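Local coordinates for protein TssK (Serratia sp. FS14, PDB 5Y0E) that probably serves as the trimeric adaptor of the bacterial type VI secretion baseplate, connecting the baseplate to the membrane complex, at residues Q52-L55 and I60-N63; I89-T94 and G176-R181; T169-K174 and L180-A185; Q186-P189 and G195-V198. All coordinates share one frame; numbering follows the deposited sequence.

Contact 1: residues Q52-L55 and I60-N63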
loop_
_atom_site.group_PDB
_atom_site.type_symbol
_atom_site.label_atom_id
_atom_site.label_comp_id
_atom_site.label_asym_id
_atom_site.label_seq_id
_atom_site.Cartn_x
_atom_site.Cartn_y
_atom_site.Cartn_z
ATOM N N GLN A 52 -21.594 -23.613 -12.136
ATOM C CA GLN A 52 -20.817 -24.800 -12.438
ATOM C C GLN A 52 -21.700 -25.915 -12.972
ATOM O O GLN A 52 -21.290 -26.665 -13.864
ATOM C CB GLN A 52 -20.085 -25.248 -11.183
ATOM C CG GLN A 52 -19.056 -24.263 -10.731
ATOM C CD GLN A 52 -17.806 -24.353 -11.568
ATOM O OE1 GLN A 52 -17.444 -25.431 -12.047
ATOM N NE2 GLN A 52 -17.138 -23.218 -11.760
ATOM N N THR A 53 -22.912 -26.031 -12.427
ATOM C CA THR A 53 -23.830 -27.077 -12.853
ATOM C C THR A 53 -24.073 -27.023 -14.355
ATOM O O THR A 53 -24.091 -28.057 -15.020
ATOM C CB THR A 53 -25.145 -26.947 -12.093
ATOM O OG1 THR A 53 -25.936 -25.921 -12.695
ATOM C CG2 THR A 53 -24.887 -26.555 -10.656
ATOM N N LEU A 54 -24.242 -25.833 -14.913
ATOM C CA LEU A 54 -24.451 -25.752 -16.349
ATOM C C LEU A 54 -23.177 -25.937 -17.147
ATOM O O LEU A 54 -23.251 -26.079 -18.369
ATOM C CB LEU A 54 -25.079 -24.418 -16.731
ATOM C CG LEU A 54 -26.524 -24.498 -17.221
ATOM C CD1 LEU A 54 -27.452 -24.843 -16.092
ATOM C CD2 LEU A 54 -26.931 -23.191 -17.852
ATOM N N LEU A 55 -22.015 -25.918 -16.504
ATOM C CA LEU A 55 -20.794 -26.192 -17.242
ATOM C C LEU A 55 -20.865 -27.543 -17.903
ATOM O O LEU A 55 -20.236 -27.768 -18.938
ATOM C CB LEU A 55 -19.596 -26.146 -16.318
ATOM C CG LEU A 55 -19.094 -24.741 -16.119
ATOM C CD1 LEU A 55 -17.963 -24.787 -15.156
ATOM C CD2 LEU A 55 -18.654 -24.202 -17.446
ATOM N N ILE A 60 -21.760 -21.764 -20.798
ATOM C CA ILE A 60 -21.268 -20.788 -19.838
ATOM C C ILE A 60 -22.452 -19.982 -19.329
ATOM O O ILE A 60 -23.142 -19.322 -20.106
ATOM C CB ILE A 60 -20.228 -19.863 -20.472
ATOM C CG1 ILE A 60 -19.020 -20.666 -20.934
ATOM C CG2 ILE A 60 -19.833 -18.803 -19.478
ATOM C CD1 ILE A 60 -18.474 -21.516 -19.855
ATOM N N ALA A 61 -22.678 -20.020 -18.030
ATOM C CA ALA A 61 -23.752 -19.257 -17.431
ATOM C C ALA A 61 -23.267 -18.555 -16.171
ATOM O O ALA A 61 -22.561 -19.143 -15.351
ATOM C CB ALA A 61 -24.931 -20.161 -17.113
ATOM N N LEU A 62 -23.679 -17.306 -16.003
ATOM C CA LEU A 62 -23.370 -16.539 -14.805
ATOM C C LEU A 62 -24.557 -16.564 -13.859
ATOM O O LEU A 62 -25.618 -16.055 -14.195
ATOM C CB LEU A 62 -23.027 -15.103 -15.163
ATOM C CG LEU A 62 -21.904 -15.050 -16.169
ATOM C CD1 LEU A 62 -21.564 -13.629 -16.498
ATOM C CD2 LEU A 62 -20.723 -15.769 -15.595
ATOM N N ASN A 63 -24.372 -17.147 -12.676
ATOM C CA ASN A 63 -25.379 -17.018 -11.625
ATOM C C ASN A 63 -25.642 -15.551 -11.287
ATOM O O ASN A 63 -26.791 -15.122 -11.183
ATOM C CB ASN A 63 -24.928 -17.764 -10.368
ATOM C CG ASN A 63 -25.217 -19.243 -10.418
ATOM O OD1 ASN A 63 -26.197 -19.677 -11.009
ATOM N ND2 ASN A 63 -24.369 -20.028 -9.773
#
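Leu54, which meets Ala61 across this contact, hydrogen-bonds through its backbone N to Asp51 OD2, a carboxylate oxygen that is also paired with Thr53 OG1; Ala61 also has a backbone bond to Asp51. This double grip on one oxygen ties the start of a tight turn, and the turn is continued by the bond from Leu55 N to Gln52 O (2.8 Å). Residues 52-55 have helical backbone angles, although no regular helix forms.

The two segments share no hydrogen bond; what joins them is a pair of apolar contacts. The Leu54 side chain sets out toward 60-63 and rests its methyl CD2 against Ala61 CB at 3.7 Å. In the second pair, Leu55 CD2 lies 3.6 Å from Ile60 CD1, the two side chains crossing at a slant. Ile60 starts out from its CA away from residues 52-55, but CG1 sits beside the backbone N (chi1 -62°) and a second bend at chi2 (-53°) swings CD1 back to Leu55.

The contact is largely buried. Leu55 and Ile60 both also pack on Leu180 and Leu182 of strand 180-182, while Leu55 further touches Leu50 of strand 44-50 and Ala61 rests on Pro86. The loop between strands 44-50 and 59-60 is thus folded against the edge strand of the six-stranded sheet.

Contact 2: residues I89-T94 and G176-R181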
loop_
_atom_site.group_PDB
_atom_site.type_symbol
_atom_site.label_atom_id
_atom_site.label_comp_id
_atom_site.label_asym_id
_atom_site.label_seq_id
_atom_site.Cartn_x
_atom_site.Cartn_y
_atom_site.Cartn_z
ATOM N N ILE A 89 -21.235 -23.543 -26.177
ATOM C CA ILE A 89 -19.937 -23.638 -26.782
ATOM C C ILE A 89 -20.002 -24.754 -27.785
ATOM O O ILE A 89 -20.439 -25.839 -27.492
ATOM C CB ILE A 89 -18.865 -23.911 -25.733
ATOM C CG1 ILE A 89 -18.721 -22.718 -24.818
ATOM C CG2 ILE A 89 -17.534 -24.119 -26.396
ATOM C CD1 ILE A 89 -18.331 -21.464 -25.550
ATOM N N ALA A 90 -19.601 -24.454 -29.000
ATOM C CA ALA A 90 -19.650 -25.428 -30.056
ATOM C C ALA A 90 -18.655 -26.523 -29.824
ATOM O O ALA A 90 -17.764 -26.397 -29.023
ATOM C CB ALA A 90 -19.395 -24.766 -31.383
ATOM N N ASP A 91 -18.762 -27.588 -30.596
ATOM C CA ASP A 91 -17.882 -28.733 -30.441
ATOM C C ASP A 91 -16.391 -28.460 -30.661
ATOM O O ASP A 91 -15.545 -29.125 -30.071
ATOM C CB ASP A 91 -18.355 -29.868 -31.336
ATOM C CG ASP A 91 -19.667 -30.470 -30.875
ATOM O OD1 ASP A 91 -19.813 -30.747 -29.681
ATOM O OD2 ASP A 91 -20.557 -30.686 -31.715
ATOM N N ASN A 92 -16.074 -27.486 -31.504
ATOM C CA ASN A 92 -14.723 -27.263 -31.945
ATOM C C ASN A 92 -13.987 -26.169 -31.201
ATOM O O ASN A 92 -12.770 -26.129 -31.229
ATOM C CB ASN A 92 -14.721 -26.946 -33.448
ATOM C CG ASN A 92 -15.051 -28.157 -34.315
ATOM O OD1 ASN A 92 -14.875 -29.298 -33.890
ATOM N ND2 ASN A 92 -15.497 -27.910 -35.540
ATOM N N LYS A 93 -14.697 -25.280 -30.526
ATOM C CA LYS A 93 -14.011 -24.191 -29.864
ATOM C C LYS A 93 -13.190 -24.781 -28.769
ATOM O O LYS A 93 -13.644 -25.646 -28.044
ATOM C CB LYS A 93 -14.984 -23.144 -29.330
ATOM C CG LYS A 93 -15.822 -22.488 -30.406
ATOM C CD LYS A 93 -14.959 -21.702 -31.366
ATOM C CE LYS A 93 -15.785 -20.976 -32.410
ATOM N NZ LYS A 93 -14.926 -20.225 -33.365
ATOM N N THR A 94 -11.942 -24.367 -28.697
ATOM C CA THR A 94 -11.054 -24.857 -27.672
ATOM C C THR A 94 -10.046 -23.761 -27.495
ATOM O O THR A 94 -9.607 -23.162 -28.450
ATOM C CB THR A 94 -10.415 -26.200 -28.077
ATOM O OG1 THR A 94 -11.355 -27.253 -27.866
ATOM C CG2 THR A 94 -9.215 -26.503 -27.247
ATOM N N GLY A 176 -15.916 -35.250 -23.935
ATOM C CA GLY A 176 -16.794 -36.075 -24.738
ATOM C C GLY A 176 -18.243 -35.958 -24.322
ATOM O O GLY A 176 -19.139 -35.953 -25.164
ATOM N N ASP A 177 -18.493 -35.858 -23.020
ATOM C CA ASP A 177 -19.840 -35.731 -22.492
ATOM C C ASP A 177 -20.376 -34.317 -22.576
ATOM O O ASP A 177 -21.274 -33.980 -21.799
ATOM C CB ASP A 177 -19.888 -36.207 -21.042
ATOM C CG ASP A 177 -18.853 -35.528 -20.173
ATOM O OD1 ASP A 177 -18.483 -34.376 -20.465
ATOM O OD2 ASP A 177 -18.395 -36.142 -19.189
ATOM N N ASN A 178 -19.832 -33.481 -23.459
ATOM C CA ASN A 178 -20.246 -32.101 -23.683
ATOM C C ASN A 178 -19.979 -31.173 -22.497
ATOM O O ASN A 178 -20.239 -29.978 -22.607
ATOM C CB ASN A 178 -21.726 -32.005 -24.075
ATOM C CG ASN A 178 -21.945 -32.268 -25.533
ATOM O OD1 ASN A 178 -21.018 -32.638 -26.251
ATOM N ND2 ASN A 178 -23.175 -32.090 -25.989
ATOM N N SER A 179 -19.465 -31.669 -21.378
ATOM C CA SER A 179 -19.056 -30.778 -20.310
ATOM C C SER A 179 -17.814 -30.003 -20.721
ATOM O O SER A 179 -17.065 -30.405 -21.612
ATOM C CB SER A 179 -18.769 -31.556 -19.037
ATOM O OG SER A 179 -17.444 -32.034 -19.056
ATOM N N LEU A 180 -17.600 -28.880 -20.052
ATOM C CA LEU A 180 -16.490 -27.993 -20.358
ATOM C C LEU A 180 -15.513 -27.946 -19.202
ATOM O O LEU A 180 -15.916 -27.939 -18.041
ATOM C CB LEU A 180 -16.975 -26.589 -20.654
ATOM C CG LEU A 180 -18.070 -26.412 -21.708
ATOM C CD1 LEU A 180 -18.765 -25.107 -21.466
ATOM C CD2 LEU A 180 -17.504 -26.458 -23.093
ATOM N N ARG A 181 -14.227 -27.944 -19.531
ATOM C CA ARG A 181 -13.173 -27.679 -18.569
ATOM C C ARG A 181 -12.644 -26.277 -18.824
ATOM O O ARG A 181 -12.337 -25.920 -19.966
ATOM C CB ARG A 181 -12.040 -28.698 -18.668
ATOM C CG ARG A 181 -10.943 -28.500 -17.634
ATOM C CD ARG A 181 -9.919 -29.622 -17.696
ATOM N NE ARG A 181 -9.442 -29.823 -19.057
ATOM C CZ ARG A 181 -8.303 -29.336 -19.529
ATOM N NH1 ARG A 181 -7.504 -28.628 -18.741
ATOM N NH2 ARG A 181 -7.960 -29.562 -20.792
#
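Asn178 and Leu180 are the residues of 176-181 that reach 89-94, and the turn leading to them is organised by Asp177. Its OD1 accepts from Ser179 N at 3.0 Å, forming an Asx turn, and on the other side of the same oxygen from Ser179 OG at 2.9 Å. The two donors use the anti and syn sides of OD1 respectively, so one carboxylate oxygen holds both the backbone and the hydroxyl of Ser179, and the turn is braced from within.

Between them, Asn178 takes a left-handed backbone conformation (phi 66°) that lets the chain reverse. Its OD1 comes within 4.1 Å of Asp91 OD1, with the amide and carboxylate planes 41° apart; this is a loose approach of two oxygens at the exposed margin and no bond. The real polar partner of Asp91 is Lys174, whose NZ forms a salt bridge with OD1 and also bonds to Ile89 O.

Leu180, where the strand begins, makes the apolar part of the contact. Its chi1 of -52° turns both methyls to Ile89, and they are laid along one side of it: CD2 lies 3.9 Å from Ile89 CB and 4.0 Å from CG2 of the same residue, while Leu180 CD1 faces Ile89 CG1 at 4.1 Å. Both residues are buried.

Ile89 continues onto Leu155 of strand 142-155 and Leu180 onto Val171 of strand 163-174. The loop between strands 87-88 and 96-103 is thereby laid against the tip of the hairpin formed by strands 163-174 and 180-182.

Contact 3: residues T169-K174 and L180-A185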
loop_
_atom_site.group_PDB
_atom_site.type_symbol
_atom_site.label_atom_id
_atom_site.label_comp_id
_atom_site.label_asym_id
_atom_site.label_seq_id
_atom_site.Cartn_x
_atom_site.Cartn_y
_atom_site.Cartn_z
ATOM N N THR A 169 -13.736 -15.926 -18.671
ATOM C CA THR A 169 -13.137 -17.242 -18.535
ATOM C C THR A 169 -12.608 -17.699 -19.882
ATOM O O THR A 169 -12.831 -17.066 -20.915
ATOM C CB THR A 169 -14.140 -18.248 -17.989
ATOM O OG1 THR A 169 -13.444 -19.398 -17.527
ATOM C CG2 THR A 169 -15.123 -18.642 -19.047
ATOM N N ARG A 170 -11.900 -18.818 -19.855
ATOM C CA ARG A 170 -11.394 -19.440 -21.071
ATOM C C ARG A 170 -11.778 -20.908 -21.092
ATOM O O ARG A 170 -11.580 -21.628 -20.107
ATOM C CB ARG A 170 -9.883 -19.291 -21.191
ATOM C CG ARG A 170 -9.242 -20.265 -22.158
ATOM C CD ARG A 170 -7.743 -20.007 -22.303
ATOM N NE ARG A 170 -7.482 -18.994 -23.302
ATOM C CZ ARG A 170 -6.855 -19.226 -24.446
ATOM N NH1 ARG A 170 -6.399 -20.440 -24.719
ATOM N NH2 ARG A 170 -6.670 -18.238 -25.309
ATOM N N VAL A 171 -12.344 -21.345 -22.205
ATOM C CA VAL A 171 -12.642 -22.756 -22.409
ATOM C C VAL A 171 -11.398 -23.432 -22.961
ATOM O O VAL A 171 -10.865 -23.022 -23.992
ATOM C CB VAL A 171 -13.833 -22.957 -23.352
ATOM C CG1 VAL A 171 -14.160 -24.428 -23.418
ATOM C CG2 VAL A 171 -15.041 -22.185 -22.877
ATOM N N LEU A 172 -10.926 -24.455 -22.268
ATOM C CA LEU A 172 -9.774 -25.203 -22.741
ATOM C C LEU A 172 -10.179 -26.417 -23.558
ATOM O O LEU A 172 -9.577 -26.695 -24.598
ATOM C CB LEU A 172 -8.919 -25.662 -21.566
ATOM C CG LEU A 172 -8.153 -24.581 -20.826
ATOM C CD1 LEU A 172 -7.429 -25.198 -19.654
ATOM C CD2 LEU A 172 -7.200 -23.869 -21.763
ATOM N N GLU A 173 -11.196 -27.134 -23.105
ATOM C CA GLU A 173 -11.559 -28.411 -23.685
ATOM C C GLU A 173 -13.046 -28.641 -23.465
ATOM O O GLU A 173 -13.581 -28.316 -22.400
ATOM C CB GLU A 173 -10.721 -29.534 -23.064
ATOM C CG GLU A 173 -11.369 -30.903 -23.074
ATOM C CD GLU A 173 -10.472 -31.976 -22.488
ATOM O OE1 GLU A 173 -9.350 -32.173 -22.998
ATOM O OE2 GLU A 173 -10.886 -32.620 -21.510
ATOM N N LYS A 174 -13.711 -29.172 -24.485
ATOM C CA LYS A 174 -15.085 -29.632 -24.366
ATOM C C LYS A 174 -15.041 -31.147 -24.369
ATOM O O LYS A 174 -14.816 -31.761 -25.411
ATOM C CB LYS A 174 -15.950 -29.101 -25.499
ATOM C CG LYS A 174 -17.420 -29.429 -25.349
ATOM C CD LYS A 174 -18.175 -28.973 -26.575
ATOM C CE LYS A 174 -19.639 -29.335 -26.496
ATOM N NZ LYS A 174 -20.373 -28.860 -27.700
ATOM N N LEU A 180 -17.600 -28.880 -20.052
ATOM C CA LEU A 180 -16.490 -27.993 -20.358
ATOM C C LEU A 180 -15.513 -27.946 -19.202
ATOM O O LEU A 180 -15.916 -27.939 -18.041
ATOM C CB LEU A 180 -16.975 -26.589 -20.654
ATOM C CG LEU A 180 -18.070 -26.412 -21.708
ATOM C CD1 LEU A 180 -18.765 -25.107 -21.466
ATOM C CD2 LEU A 180 -17.504 -26.458 -23.093
ATOM N N ARG A 181 -14.227 -27.944 -19.531
ATOM C CA ARG A 181 -13.173 -27.679 -18.569
ATOM C C ARG A 181 -12.644 -26.277 -18.824
ATOM O O ARG A 181 -12.337 -25.920 -19.966
ATOM C CB ARG A 181 -12.040 -28.698 -18.668
ATOM C CG ARG A 181 -10.943 -28.500 -17.634
ATOM C CD ARG A 181 -9.919 -29.622 -17.696
ATOM N NE ARG A 181 -9.442 -29.823 -19.057
ATOM C CZ ARG A 181 -8.303 -29.336 -19.529
ATOM N NH1 ARG A 181 -7.504 -28.628 -18.741
ATOM N NH2 ARG A 181 -7.960 -29.562 -20.792
ATOM N N LEU A 182 -12.558 -25.482 -17.768
ATOM C CA LEU A 182 -12.162 -24.092 -17.880
ATOM C C LEU A 182 -10.739 -23.897 -17.389
ATOM O O LEU A 182 -10.262 -24.615 -16.512
ATOM C CB LEU A 182 -13.100 -23.195 -17.082
ATOM C CG LEU A 182 -14.546 -23.204 -17.540
ATOM C CD1 LEU A 182 -15.385 -22.406 -16.568
ATOM C CD2 LEU A 182 -14.638 -22.637 -18.911
ATOM N N ASP A 183 -10.070 -22.912 -17.957
ATOM C CA ASP A 183 -8.753 -22.523 -17.476
ATOM C C ASP A 183 -8.913 -21.745 -16.178
ATOM O O ASP A 183 -9.040 -20.528 -16.176
ATOM C CB ASP A 183 -8.023 -21.705 -18.524
ATOM C CG ASP A 183 -6.669 -21.278 -18.063
ATOM O OD1 ASP A 183 -6.247 -21.696 -16.967
ATOM O OD2 ASP A 183 -6.022 -20.515 -18.791
ATOM N N THR A 184 -8.865 -22.453 -15.056
ATOM C CA THR A 184 -9.004 -21.817 -13.758
ATOM C C THR A 184 -7.885 -20.843 -13.425
ATOM O O THR A 184 -7.958 -20.188 -12.388
ATOM C CB THR A 184 -9.067 -22.866 -12.658
ATOM O OG1 THR A 184 -7.942 -23.732 -12.790
ATOM C CG2 THR A 184 -10.333 -23.652 -12.764
ATOM N N ALA A 185 -6.848 -20.729 -14.225
ATOM C CA ALA A 185 -5.801 -19.795 -13.863
ATOM C C ALA A 185 -6.088 -18.389 -14.336
ATOM O O ALA A 185 -5.471 -17.451 -13.831
ATOM C CB ALA A 185 -4.455 -20.246 -14.427
#
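Three backbone hydrogen bonds zip 169-174 to 180-185 as an antiparallel hairpin: Asp183 N to Arg170 O (2.9 Å), Leu172 N to Arg181 O (3.1 Å) and Arg181 N to Glu173 O (3.0 Å). Leu172 and Glu173 together face Arg181, a classic beta bulge that shifts the register by one residue between the Val171-Leu182 and Glu173-Arg181 pairs. Asp183 OD1 accepts from Ala185 N in an Asx turn just beyond the paired residues.

Apolar contacts occupy the face carrying Val171, Lys174, Leu180 and Leu182. Val171 CG1 lies 3.9 Å from Leu180 CD2, and its CG2 turns to Leu182. Leu180 CD2 also meets Lys174 CG at 3.7 Å; the extended lysine carries its amine onward to Asp91. Thr169 OG1 touches both Leu182 methyls, the side chains crossing at about a right angle. Elsewhere, Leu172 CG rests on Asp183 CB at 3.7 Å.

One charged pair forms here, between Arg181 and Glu173. The arginine bends at chi3 (51°), bringing its guanidinium back over the bulge, with Leu172 CB over one face and Glu173 CD at the edge. The salt bridge from Glu173 OE1 to Arg181 NH2 is long, 3.7 Å, with the two planes 78° apart.

Strand 180-182 forms one edge of the six-stranded sheet within this chain; strand 163-174, on its side away from 180-182, pairs with 96-103, where Thr169 and Val171 pack on Val98.

Contact 4: residues Q186-P189 and G195-V198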
loop_
_atom_site.group_PDB
_atom_site.type_symbol
_atom_site.label_atom_id
_atom_site.label_comp_id
_atom_site.label_asym_id
_atom_site.label_seq_id
_atom_site.Cartn_x
_atom_site.Cartn_y
_atom_site.Cartn_z
ATOM N N GLN A 186 -6.990 -18.215 -15.291
ATOM C CA GLN A 186 -7.254 -16.891 -15.818
ATOM C C GLN A 186 -8.077 -16.087 -14.825
ATOM O O GLN A 186 -8.971 -16.615 -14.163
ATOM C CB GLN A 186 -7.959 -16.976 -17.162
ATOM C CG GLN A 186 -7.090 -17.599 -18.236
ATOM C CD GLN A 186 -5.612 -17.234 -18.110
ATOM O OE1 GLN A 186 -5.182 -16.176 -18.566
ATOM N NE2 GLN A 186 -4.824 -18.125 -17.505
ATOM N N ILE A 187 -7.728 -14.816 -14.693
ATOM C CA ILE A 187 -8.339 -13.920 -13.728
ATOM C C ILE A 187 -9.062 -12.826 -14.495
ATOM O O ILE A 187 -8.442 -12.110 -15.276
ATOM C CB ILE A 187 -7.305 -13.308 -12.772
ATOM C CG1 ILE A 187 -6.636 -14.405 -11.966
ATOM C CG2 ILE A 187 -7.967 -12.307 -11.872
ATOM C CD1 ILE A 187 -5.338 -13.994 -11.374
ATOM N N PRO A 188 -10.353 -12.648 -14.292
ATOM C CA PRO A 188 -11.071 -11.558 -14.949
ATOM C C PRO A 188 -10.562 -10.209 -14.478
ATOM O O PRO A 188 -9.955 -10.103 -13.405
ATOM C CB PRO A 188 -12.522 -11.781 -14.511
ATOM C CG PRO A 188 -12.568 -13.159 -14.001
ATOM C CD PRO A 188 -11.225 -13.480 -13.462
ATOM N N PRO A 189 -10.768 -9.153 -15.254
ATOM C CA PRO A 189 -10.524 -7.809 -14.726
ATOM C C PRO A 189 -11.395 -7.588 -13.503
ATOM O O PRO A 189 -12.611 -7.715 -13.561
ATOM C CB PRO A 189 -10.914 -6.901 -15.890
ATOM C CG PRO A 189 -11.837 -7.718 -16.707
ATOM C CD PRO A 189 -11.317 -9.108 -16.611
ATOM N N GLY A 195 -13.129 -10.438 -4.723
ATOM C CA GLY A 195 -14.117 -11.067 -5.569
ATOM C C GLY A 195 -13.617 -12.229 -6.395
ATOM O O GLY A 195 -14.393 -12.834 -7.128
ATOM N N ASN A 196 -12.340 -12.553 -6.307
ATOM C CA ASN A 196 -11.763 -13.568 -7.146
ATOM C C ASN A 196 -10.960 -14.527 -6.282
ATOM O O ASN A 196 -10.089 -14.095 -5.526
ATOM C CB ASN A 196 -10.861 -12.959 -8.214
ATOM C CG ASN A 196 -10.149 -14.008 -9.018
ATOM O OD1 ASN A 196 -9.037 -14.419 -8.693
ATOM N ND2 ASN A 196 -10.805 -14.477 -10.052
ATOM N N PRO A 197 -11.195 -15.824 -6.395
ATOM C CA PRO A 197 -10.451 -16.772 -5.553
ATOM C C PRO A 197 -8.963 -16.815 -5.835
ATOM O O PRO A 197 -8.177 -17.054 -4.918
ATOM C CB PRO A 197 -11.122 -18.109 -5.873
ATOM C CG PRO A 197 -11.728 -17.899 -7.231
ATOM C CD PRO A 197 -12.170 -16.480 -7.269
ATOM N N VAL A 198 -8.533 -16.590 -7.062
ATOM C CA VAL A 198 -7.117 -16.724 -7.334
ATOM C C VAL A 198 -6.346 -15.592 -6.682
ATOM O O VAL A 198 -5.339 -15.814 -6.009
ATOM C CB VAL A 198 -6.857 -16.789 -8.848
ATOM C CG1 VAL A 198 -5.375 -16.919 -9.109
ATOM C CG2 VAL A 198 -7.590 -17.952 -9.445
#
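The closest CA atoms of 186-189 and 195-198, those of Ile187 and Val198, are 7.1 Å apart, and no hydrogen bond spans the two segments, so side chains bridge the gap.

Ile187 meets two partners of 195-198 with different branches. Its CD1 meets Val198 CG1 at 3.7 Å, with CG1 of the isoleucine close to Val198 CB at 3.9 Å, the two chains slanting past one another. On its other branch, CG2 stands 4.0 Å from Asn196 OD1, and the two side chains meet at roughly a right angle. The amide of Asn196, held out from the main chain with CG anti to the backbone N (chi1 175°), also places ND2 3.6 Å from Pro188 CD.

Asn196 is the N-cap of helix 197-222: OD1 accepts from Leu199 N, and more weakly from Val198 N at 2.8 Å. This capping fixes the amide beside Ile187 and Pro188.

In the surrounding fold, Ile187 also packs on Leu199 and Phe202 of the same helix and on Leu294 and Ala295 of helix 294-309, whereas Pro188 rests on Phe45 and Leu48 of strand 44-50. The linker thus lies between beta strands and helices.

How the contacts relate
From the N terminus, contact 1 closes first, across residues 56-59, a short turn running into strand 59-60. Contact 2 then spans 81 residues, mostly sheet strands and their connections. Contact 3 opens inside that span, closes the hairpin turn and finishes on the same residues, sharing Leu180 and Arg181. Contact 4 comes after them and closes a five-residue loop, 190-194, leading to helix 197-222. Strand 180-182 is common ground: Leu55 O accepts from Leu180 N, joining contact 1 to contacts 2 and 3, whereas contact 4 touches only contact 3, through Thr184 and Val198. Together they lead from the beta-rich N-terminal region into the helices that follow.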